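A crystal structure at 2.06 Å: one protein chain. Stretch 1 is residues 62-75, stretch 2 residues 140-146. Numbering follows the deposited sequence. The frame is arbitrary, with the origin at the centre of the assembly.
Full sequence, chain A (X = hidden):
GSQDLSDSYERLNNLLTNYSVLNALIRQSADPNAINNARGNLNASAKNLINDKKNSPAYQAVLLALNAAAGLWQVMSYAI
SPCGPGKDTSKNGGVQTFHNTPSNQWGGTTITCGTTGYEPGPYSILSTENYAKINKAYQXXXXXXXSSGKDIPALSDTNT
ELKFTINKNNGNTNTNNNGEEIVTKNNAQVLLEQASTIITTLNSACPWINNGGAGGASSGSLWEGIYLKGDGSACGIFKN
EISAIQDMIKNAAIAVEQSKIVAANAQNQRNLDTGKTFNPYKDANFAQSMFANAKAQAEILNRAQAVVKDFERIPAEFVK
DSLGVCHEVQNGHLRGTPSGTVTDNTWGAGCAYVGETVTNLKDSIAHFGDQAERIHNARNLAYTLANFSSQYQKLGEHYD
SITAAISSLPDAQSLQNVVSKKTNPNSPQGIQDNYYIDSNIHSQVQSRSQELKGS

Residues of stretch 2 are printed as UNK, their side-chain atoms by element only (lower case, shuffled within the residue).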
ATOM      1  N   VAL A  62      -1.543  -1.258   6.915  1.00 18.55           N
ATOM      2  CA  VAL A  62      -2.599  -2.114   7.448  1.00 17.28           C
ATOM      3  C   VAL A  62      -3.227  -1.372   8.592  1.00 22.71           C
ATOM      4  O   VAL A  62      -4.419  -1.089   8.533  1.00 21.48           O
ATOM      5  CB  VAL A  62      -2.045  -3.483   7.918  1.00 20.53           C
ATOM      6  CG1 VAL A  62      -3.131  -4.319   8.609  1.00 20.05           C
ATOM      7  CG2 VAL A  62      -1.424  -4.254   6.767  1.00 19.71           C
ATOM      8  N   LEU A  63      -2.416  -1.003   9.608  1.00 21.01           N
ATOM      9  CA  LEU A  63      -2.864  -0.269  10.796  1.00 21.17           C
ATOM     10  C   LEU A  63      -3.769   0.924  10.474  1.00 24.56           C
ATOM     11  O   LEU A  63      -4.821   1.060  11.088  1.00 25.48           O
ATOM     12  CB  LEU A  63      -1.637   0.191  11.602  1.00 22.56           C
ATOM     13  CG  LEU A  63      -1.374  -0.578  12.905  1.00 29.04           C
ATOM     14  CD1 LEU A  63      -1.270  -2.095  12.662  1.00 29.37           C
ATOM     15  CD2 LEU A  63      -0.111  -0.047  13.604  1.00 31.30           C
ATOM     16  N   LEU A  64      -3.403   1.756   9.495  1.00 19.77           N
ATOM     17  CA  LEU A  64      -4.261   2.905   9.169  1.00 18.70           C
ATOM     18  C   LEU A  64      -5.562   2.469   8.579  1.00 20.56           C
ATOM     19  O   LEU A  64      -6.567   3.045   8.938  1.00 22.50           O
ATOM     20  CB  LEU A  64      -3.557   3.913   8.227  1.00 18.59           C
ATOM     21  CG  LEU A  64      -4.258   5.282   8.039  1.00 20.53           C
ATOM     22  CD1 LEU A  64      -4.508   5.962   9.350  1.00 19.93           C
ATOM     23  CD2 LEU A  64      -3.454   6.189   7.079  1.00 21.58           C
ATOM     24  N   ALA A  65      -5.576   1.462   7.697  1.00 17.11           N
ATOM     25  CA  ALA A  65      -6.843   0.974   7.133  1.00 16.90           C
ATOM     26  C   ALA A  65      -7.749   0.471   8.246  1.00 22.61           C
ATOM     27  O   ALA A  65      -8.926   0.824   8.247  1.00 23.74           O
ATOM     28  CB  ALA A  65      -6.599  -0.135   6.108  1.00 16.82           C
ATOM     29  N   LEU A  66      -7.199  -0.265   9.247  1.00 19.40           N
ATOM     30  CA  LEU A  66      -8.024  -0.809  10.355  1.00 18.62           C
ATOM     31  C   LEU A  66      -8.586   0.290  11.268  1.00 24.05           C
ATOM     32  O   LEU A  66      -9.809   0.378  11.453  1.00 26.66           O
ATOM     33  CB  LEU A  66      -7.246  -1.875  11.158  1.00 17.91           C
ATOM     34  CG  LEU A  66      -6.675  -3.056  10.368  1.00 19.66           C
ATOM     35  CD1 LEU A  66      -5.873  -3.957  11.258  1.00 19.21           C
ATOM     36  CD2 LEU A  66      -7.763  -3.849   9.637  1.00 21.68           C
ATOM     37  N   ASN A  67      -7.705   1.161  11.793  1.00 19.47           N
ATOM     38  CA  ASN A  67      -8.088   2.297  12.628  1.00 18.60           C
ATOM     39  C   ASN A  67      -9.058   3.187  11.869  1.00 20.33           C
ATOM     40  O   ASN A  67      -9.995   3.713  12.459  1.00 20.76           O
ATOM     41  CB  ASN A  67      -6.862   3.105  13.020  1.00 18.34           C
ATOM     42  CG  ASN A  67      -5.994   2.427  14.050  1.00 39.30           C
ATOM     43  OD1 ASN A  67      -6.476   1.795  14.991  1.00 28.33           O
ATOM     44  ND2 ASN A  67      -4.688   2.548  13.902  1.00 27.83           N
ATOM     45  N   ALA A  68      -8.866   3.365  10.572  1.00 17.64           N
ATOM     46  CA  ALA A  68      -9.826   4.213   9.866  1.00 17.69           C
ATOM     47  C   ALA A  68     -11.185   3.522   9.684  1.00 18.61           C
ATOM     48  O   ALA A  68     -12.210   4.206   9.748  1.00 18.43           O
ATOM     49  CB  ALA A  68      -9.259   4.716   8.549  1.00 17.66           C
ATOM     50  N   ALA A  69     -11.221   2.173   9.556  1.00 17.09           N
ATOM     51  CA  ALA A  69     -12.528   1.504   9.421  1.00 17.14           C
ATOM     52  C   ALA A  69     -13.276   1.500  10.762  1.00 23.37           C
ATOM     53  O   ALA A  69     -14.449   1.872  10.802  1.00 22.85           O
ATOM     54  CB  ALA A  69     -12.376   0.103   8.881  1.00 17.17           C
ATOM     55  N   ALA A  70     -12.574   1.146  11.868  1.00 21.00           N
ATOM     56  CA  ALA A  70     -13.128   1.138  13.218  1.00 19.91           C
ATOM     57  C   ALA A  70     -13.509   2.561  13.644  1.00 25.01           C
ATOM     58  O   ALA A  70     -14.564   2.762  14.239  1.00 29.55           O
ATOM     59  CB  ALA A  70     -12.132   0.535  14.202  1.00 20.06           C
ATOM     60  N   GLY A  71     -12.662   3.523  13.337  1.00 21.02           N
ATOM     61  CA  GLY A  71     -12.889   4.928  13.665  1.00 21.77           C
ATOM     62  C   GLY A  71     -14.149   5.508  13.038  1.00 22.37           C
ATOM     63  O   GLY A  71     -14.864   6.245  13.715  1.00 21.22           O
ATOM     64  N   LEU A  72     -14.447   5.194  11.736  1.00 18.86           N
ATOM     65  CA  LEU A  72     -15.667   5.721  11.099  1.00 18.81           C
ATOM     66  C   LEU A  72     -16.867   5.213  11.903  1.00 21.36           C
ATOM     67  O   LEU A  72     -17.671   6.018  12.355  1.00 20.44           O
ATOM     68  CB  LEU A  72     -15.808   5.376   9.601  1.00 18.60           C
ATOM     69  CG  LEU A  72     -17.010   6.025   8.838  1.00 22.18           C
ATOM     70  CD1 LEU A  72     -16.788   7.511   8.597  1.00 24.48           C
ATOM     71  CD2 LEU A  72     -17.254   5.347   7.481  1.00 20.32           C
ATOM     72  N   TRP A  73     -16.905   3.889  12.160  1.00 19.39           N
ATOM     73  CA  TRP A  73     -17.949   3.234  12.915  1.00 20.13           C
ATOM     74  C   TRP A  73     -18.073   3.841  14.294  1.00 23.14           C
ATOM     75  O   TRP A  73     -19.185   4.181  14.677  1.00 24.58           O
ATOM     76  CB  TRP A  73     -17.686   1.731  12.997  1.00 20.04           C
ATOM     77  CG  TRP A  73     -18.695   0.970  13.815  1.00 21.55           C
ATOM     78  CD1 TRP A  73     -18.457   0.267  14.957  1.00 24.32           C
ATOM     79  CD2 TRP A  73     -20.109   0.867  13.569  1.00 21.92           C
ATOM     80  NE1 TRP A  73     -19.617  -0.320  15.404  1.00 22.27           N
ATOM     81  CE2 TRP A  73     -20.646   0.031  14.572  1.00 24.23           C
ATOM     82  CE3 TRP A  73     -20.957   1.319  12.539  1.00 23.82           C
ATOM     83  CZ2 TRP A  73     -22.008  -0.296  14.625  1.00 23.89           C
ATOM     84  CZ3 TRP A  73     -22.300   0.984  12.587  1.00 25.56           C
ATOM     85  CH2 TRP A  73     -22.819   0.209  13.636  1.00 25.54           C
ATOM     86  N   GLN A  74     -16.956   4.038  15.016  1.00 18.99           N
ATOM     87  CA  GLN A  74     -17.015   4.657  16.343  1.00 19.49           C
ATOM     88  C   GLN A  74     -17.531   6.086  16.321  1.00 24.26           C
ATOM     89  O   GLN A  74     -18.238   6.479  17.239  1.00 26.05           O
ATOM     90  CB  GLN A  74     -15.661   4.654  17.051  1.00 19.85           C
ATOM     91  CG  GLN A  74     -15.253   3.293  17.588  1.00 20.09           C
ATOM     92  CD  GLN A  74     -13.774   3.214  17.902  1.00 28.50           C
ATOM     93  OE1 GLN A  74     -12.986   4.106  17.597  1.00 19.34           O
ATOM     94  NE2 GLN A  74     -13.360   2.150  18.554  1.00 19.55           N
ATOM     95  N   VAL A  75     -17.147   6.873  15.336  1.00 21.06           N
ATOM     96  CA  VAL A  75     -17.531   8.279  15.318  1.00 22.66           C
ATOM     97  C   VAL A  75     -18.976   8.526  14.819  1.00 28.65           C
ATOM     98  O   VAL A  75     -19.529   9.583  15.148  1.00 28.77           O
ATOM     99  CB  VAL A  75     -16.483   9.160  14.573  1.00 25.91           C
ATOM    100  CG1 VAL A  75     -16.763   9.239  13.077  1.00 24.86           C
ATOM    101  CG2 VAL A  75     -16.401  10.550  15.198  1.00 27.09           C
ATOM    102  N   UNK A 140     -13.859  -8.137  16.381  1.00 19.11           N
ATOM    103  CA  UNK A 140     -12.646  -8.883  15.984  1.00 18.74           C
ATOM    104  C   UNK A 140     -11.459  -7.932  15.865  1.00 21.94           C
ATOM    105  O   UNK A 140     -10.367  -8.252  16.346  1.00 22.17           O
ATOM    106  c   UNK A 140     -14.428 -11.801  13.838  1.00 19.23           C
ATOM    107  c   UNK A 140     -13.811 -10.959  15.060  1.00 19.95           C
ATOM    108  c   UNK A 140     -11.498 -10.328  14.256  1.00 18.94           C
ATOM    109  c   UNK A 140     -12.843  -9.784  14.728  1.00 19.62           C
ATOM    110  N   UNK A 141     -11.671  -6.768  15.213  1.00 19.05           N
ATOM    111  CA  UNK A 141     -10.645  -5.742  15.063  1.00 17.84           C
ATOM    112  C   UNK A 141     -10.153  -5.300  16.431  1.00 19.39           C
ATOM    113  O   UNK A 141      -8.951  -5.310  16.669  1.00 18.44           O
ATOM    114  c   UNK A 141     -10.071  -3.405  14.241  1.00 18.07           C
ATOM    115  c   UNK A 141     -12.067  -3.998  11.852  1.00 20.99           C
ATOM    116  c   UNK A 141     -11.125  -4.540  14.205  1.00 19.40           C
ATOM    117  c   UNK A 141     -11.405  -4.999  12.751  1.00 19.61           C
ATOM    118  N   UNK A 142     -11.083  -4.942  17.337  1.00 18.52           N
ATOM    119  CA  UNK A 142     -10.748  -4.491  18.682  1.00 19.54           C
ATOM    120  C   UNK A 142      -9.987  -5.547  19.477  1.00 26.15           C
ATOM    121  O   UNK A 142      -8.975  -5.199  20.078  1.00 24.72           O
ATOM    122  c   UNK A 142     -11.405  -1.472  19.520  1.00 49.53           C
ATOM    123  c   UNK A 142     -11.995  -3.980  19.427  1.00 21.27           C
ATOM    124  n   UNK A 142     -11.796  -0.244  19.323  1.00 36.79           N
ATOM    125  o   UNK A 142     -10.333  -1.706  20.094  1.00 45.63           O
ATOM    126  c   UNK A 142     -12.353  -2.553  19.015  1.00 34.64           C
ATOM    127  N   UNK A 143     -10.419  -6.846  19.438  1.00 25.44           N
ATOM    128  CA  UNK A 143      -9.694  -7.923  20.153  1.00 25.77           C
ATOM    129  C   UNK A 143      -8.333  -8.198  19.531  1.00 30.17           C
ATOM    130  O   UNK A 143      -7.390  -8.530  20.251  1.00 31.86           O
ATOM    131  c   UNK A 143     -11.880  -9.056  20.988  1.00 37.64           C
ATOM    132  n   UNK A 143     -13.797  -7.315  22.739  1.00 70.19           N
ATOM    133  c   UNK A 143     -10.517  -9.223  20.291  1.00 27.63           C
ATOM    134  c   UNK A 143     -11.807  -8.835  22.506  1.00 47.77           C
ATOM    135  c   UNK A 143     -13.169  -8.610  23.140  1.00 61.21           C
ATOM    136  N   UNK A 144      -8.204  -8.040  18.204  1.00 24.92           N
ATOM    137  CA  UNK A 144      -6.911  -8.277  17.551  1.00 23.51           C
ATOM    138  C   UNK A 144      -5.850  -7.269  17.970  1.00 27.47           C
ATOM    139  O   UNK A 144      -4.664  -7.626  18.031  1.00 27.09           O
ATOM    140  c   UNK A 144      -7.071  -8.256  16.059  1.00 23.36           C
ATOM    141  N   UNK A 145      -6.255  -6.013  18.236  1.00 22.60           N
ATOM    142  CA  UNK A 145      -5.325  -4.962  18.663  1.00 22.66           C
ATOM    143  C   UNK A 145      -4.932  -5.175  20.116  1.00 29.61           C
ATOM    144  O   UNK A 145      -3.850  -4.778  20.505  1.00 29.04           O
ATOM    145  c   UNK A 145      -6.500  -3.202  16.080  1.00 23.81           C
ATOM    146  c   UNK A 145      -5.731  -2.884  17.196  1.00 23.03           C
ATOM    147  c   UNK A 145      -5.394  -1.516  14.784  1.00 21.59           C
ATOM    148  c   UNK A 145      -4.796  -1.862  17.082  1.00 23.07           C
ATOM    149  c   UNK A 145      -5.970  -3.569  18.519  1.00 22.90           C
ATOM    150  c   UNK A 145      -4.655  -1.159  15.889  1.00 24.63           C
ATOM    151  c   UNK A 145      -6.326  -2.519  14.874  1.00 22.78           C
ATOM    152  N   UNK A 146      -5.832  -5.751  20.913  1.00 30.30           N
ATOM    153  CA  UNK A 146      -5.596  -6.012  22.334  1.00 32.58           C
ATOM    154  C   UNK A 146      -5.614  -4.769  23.205  1.00 38.67           C
ATOM    155  O   UNK A 146      -5.835  -3.653  22.710  1.00 37.84           O
TER

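Stretch 2 is the end of a helix. It crosses the helix of stretch 1 at 131° between their N-to-C directions, and the axes come within 10.9 Å. Its positions are read in order below.

Position 140 carries four side-chain carbons and no other element. The chain forks at the first carbon, and one arm is two carbons long. All of these atoms are out of reach of stretch 1. A fork at the first carbon with one longer arm is isoleucine, so this is Ile140. Its backbone O accepts a hydrogen bond from N of position 144, at 2.9 Å, one turn of helix later.

Position 141 again has four carbons, forked at the first, with one arm of two carbons. Here the CA-to-CB bond points toward stretch 1. The short arm of the fork lies near Leu66 and Ala70. The same pattern gives the same residue, Ile141, with chi1 m and chi2 t. Its CG2 is 4.4 Å from Ala70 CB and 4.5 Å from Leu66 CB. The backbones are near here too: Leu66 CA and Ile141 CA are 7.3 Å apart.

Position 142 has three carbons, the third bearing one oxygen and one nitrogen. The CA-to-CB bond points sideways, but the end of the side chain comes nearer to stretch 1, up to the amide of Gln74. Three carbons ending in an amide make glutamine, Gln142. Its NE2 lies 3.0 Å from Gln74 NE2. Both atoms are donors, so this is not a hydrogen bond. Each nitrogen is hydrogen-bonded to a residue just outside the stretches, and the OE1 of each glutamine is satisfied elsewhere in the structure.

Position 143 has four carbons in a row ending in a nitrogen. It is partly exposed and does not reach stretch 1. This is lysine, Lys143. Its NZ is hydrogen-bonded elsewhere in the structure.

Position 144 has one side-chain carbon, which does not reach stretch 1. A single carbon makes it Ala144.

Position 145 has one carbon followed by a six-membered ring of carbon. The CA-to-CB bond points toward stretch 1, and the ring lies against Leu66, Asn67 and Leu63. No oxygen is attached, so the residue is phenylalanine, Phe145. Leu66 CB meets the edge of the ring, 3.9 Å from Phe145 CE1. Asn67 OD1 is 3.5 Å from Phe145 CZ, and Leu63 CG is 4.5 Å from Phe145 CE2.

Position 146 has no side-chain atoms and is Gly146. It is the first residue after the helix to leave helical phi/psi. Its phi of 73° is positive, which by itself favours glycine.

The contact is mainly apolar packing, without a hydrogen bond across the stretches. Ile141 and Phe145, one helical turn apart, both pack against Leu66. Ala70 extends the patch beside Ile141, and Leu63 extends it beside Phe145. Gln74, one turn beyond Ala70, comes close to Gln142, but the polar needs of both are met by other partners. Together the stretches bury 331 Å².

Stretch 2 140-146: IIQKAFG
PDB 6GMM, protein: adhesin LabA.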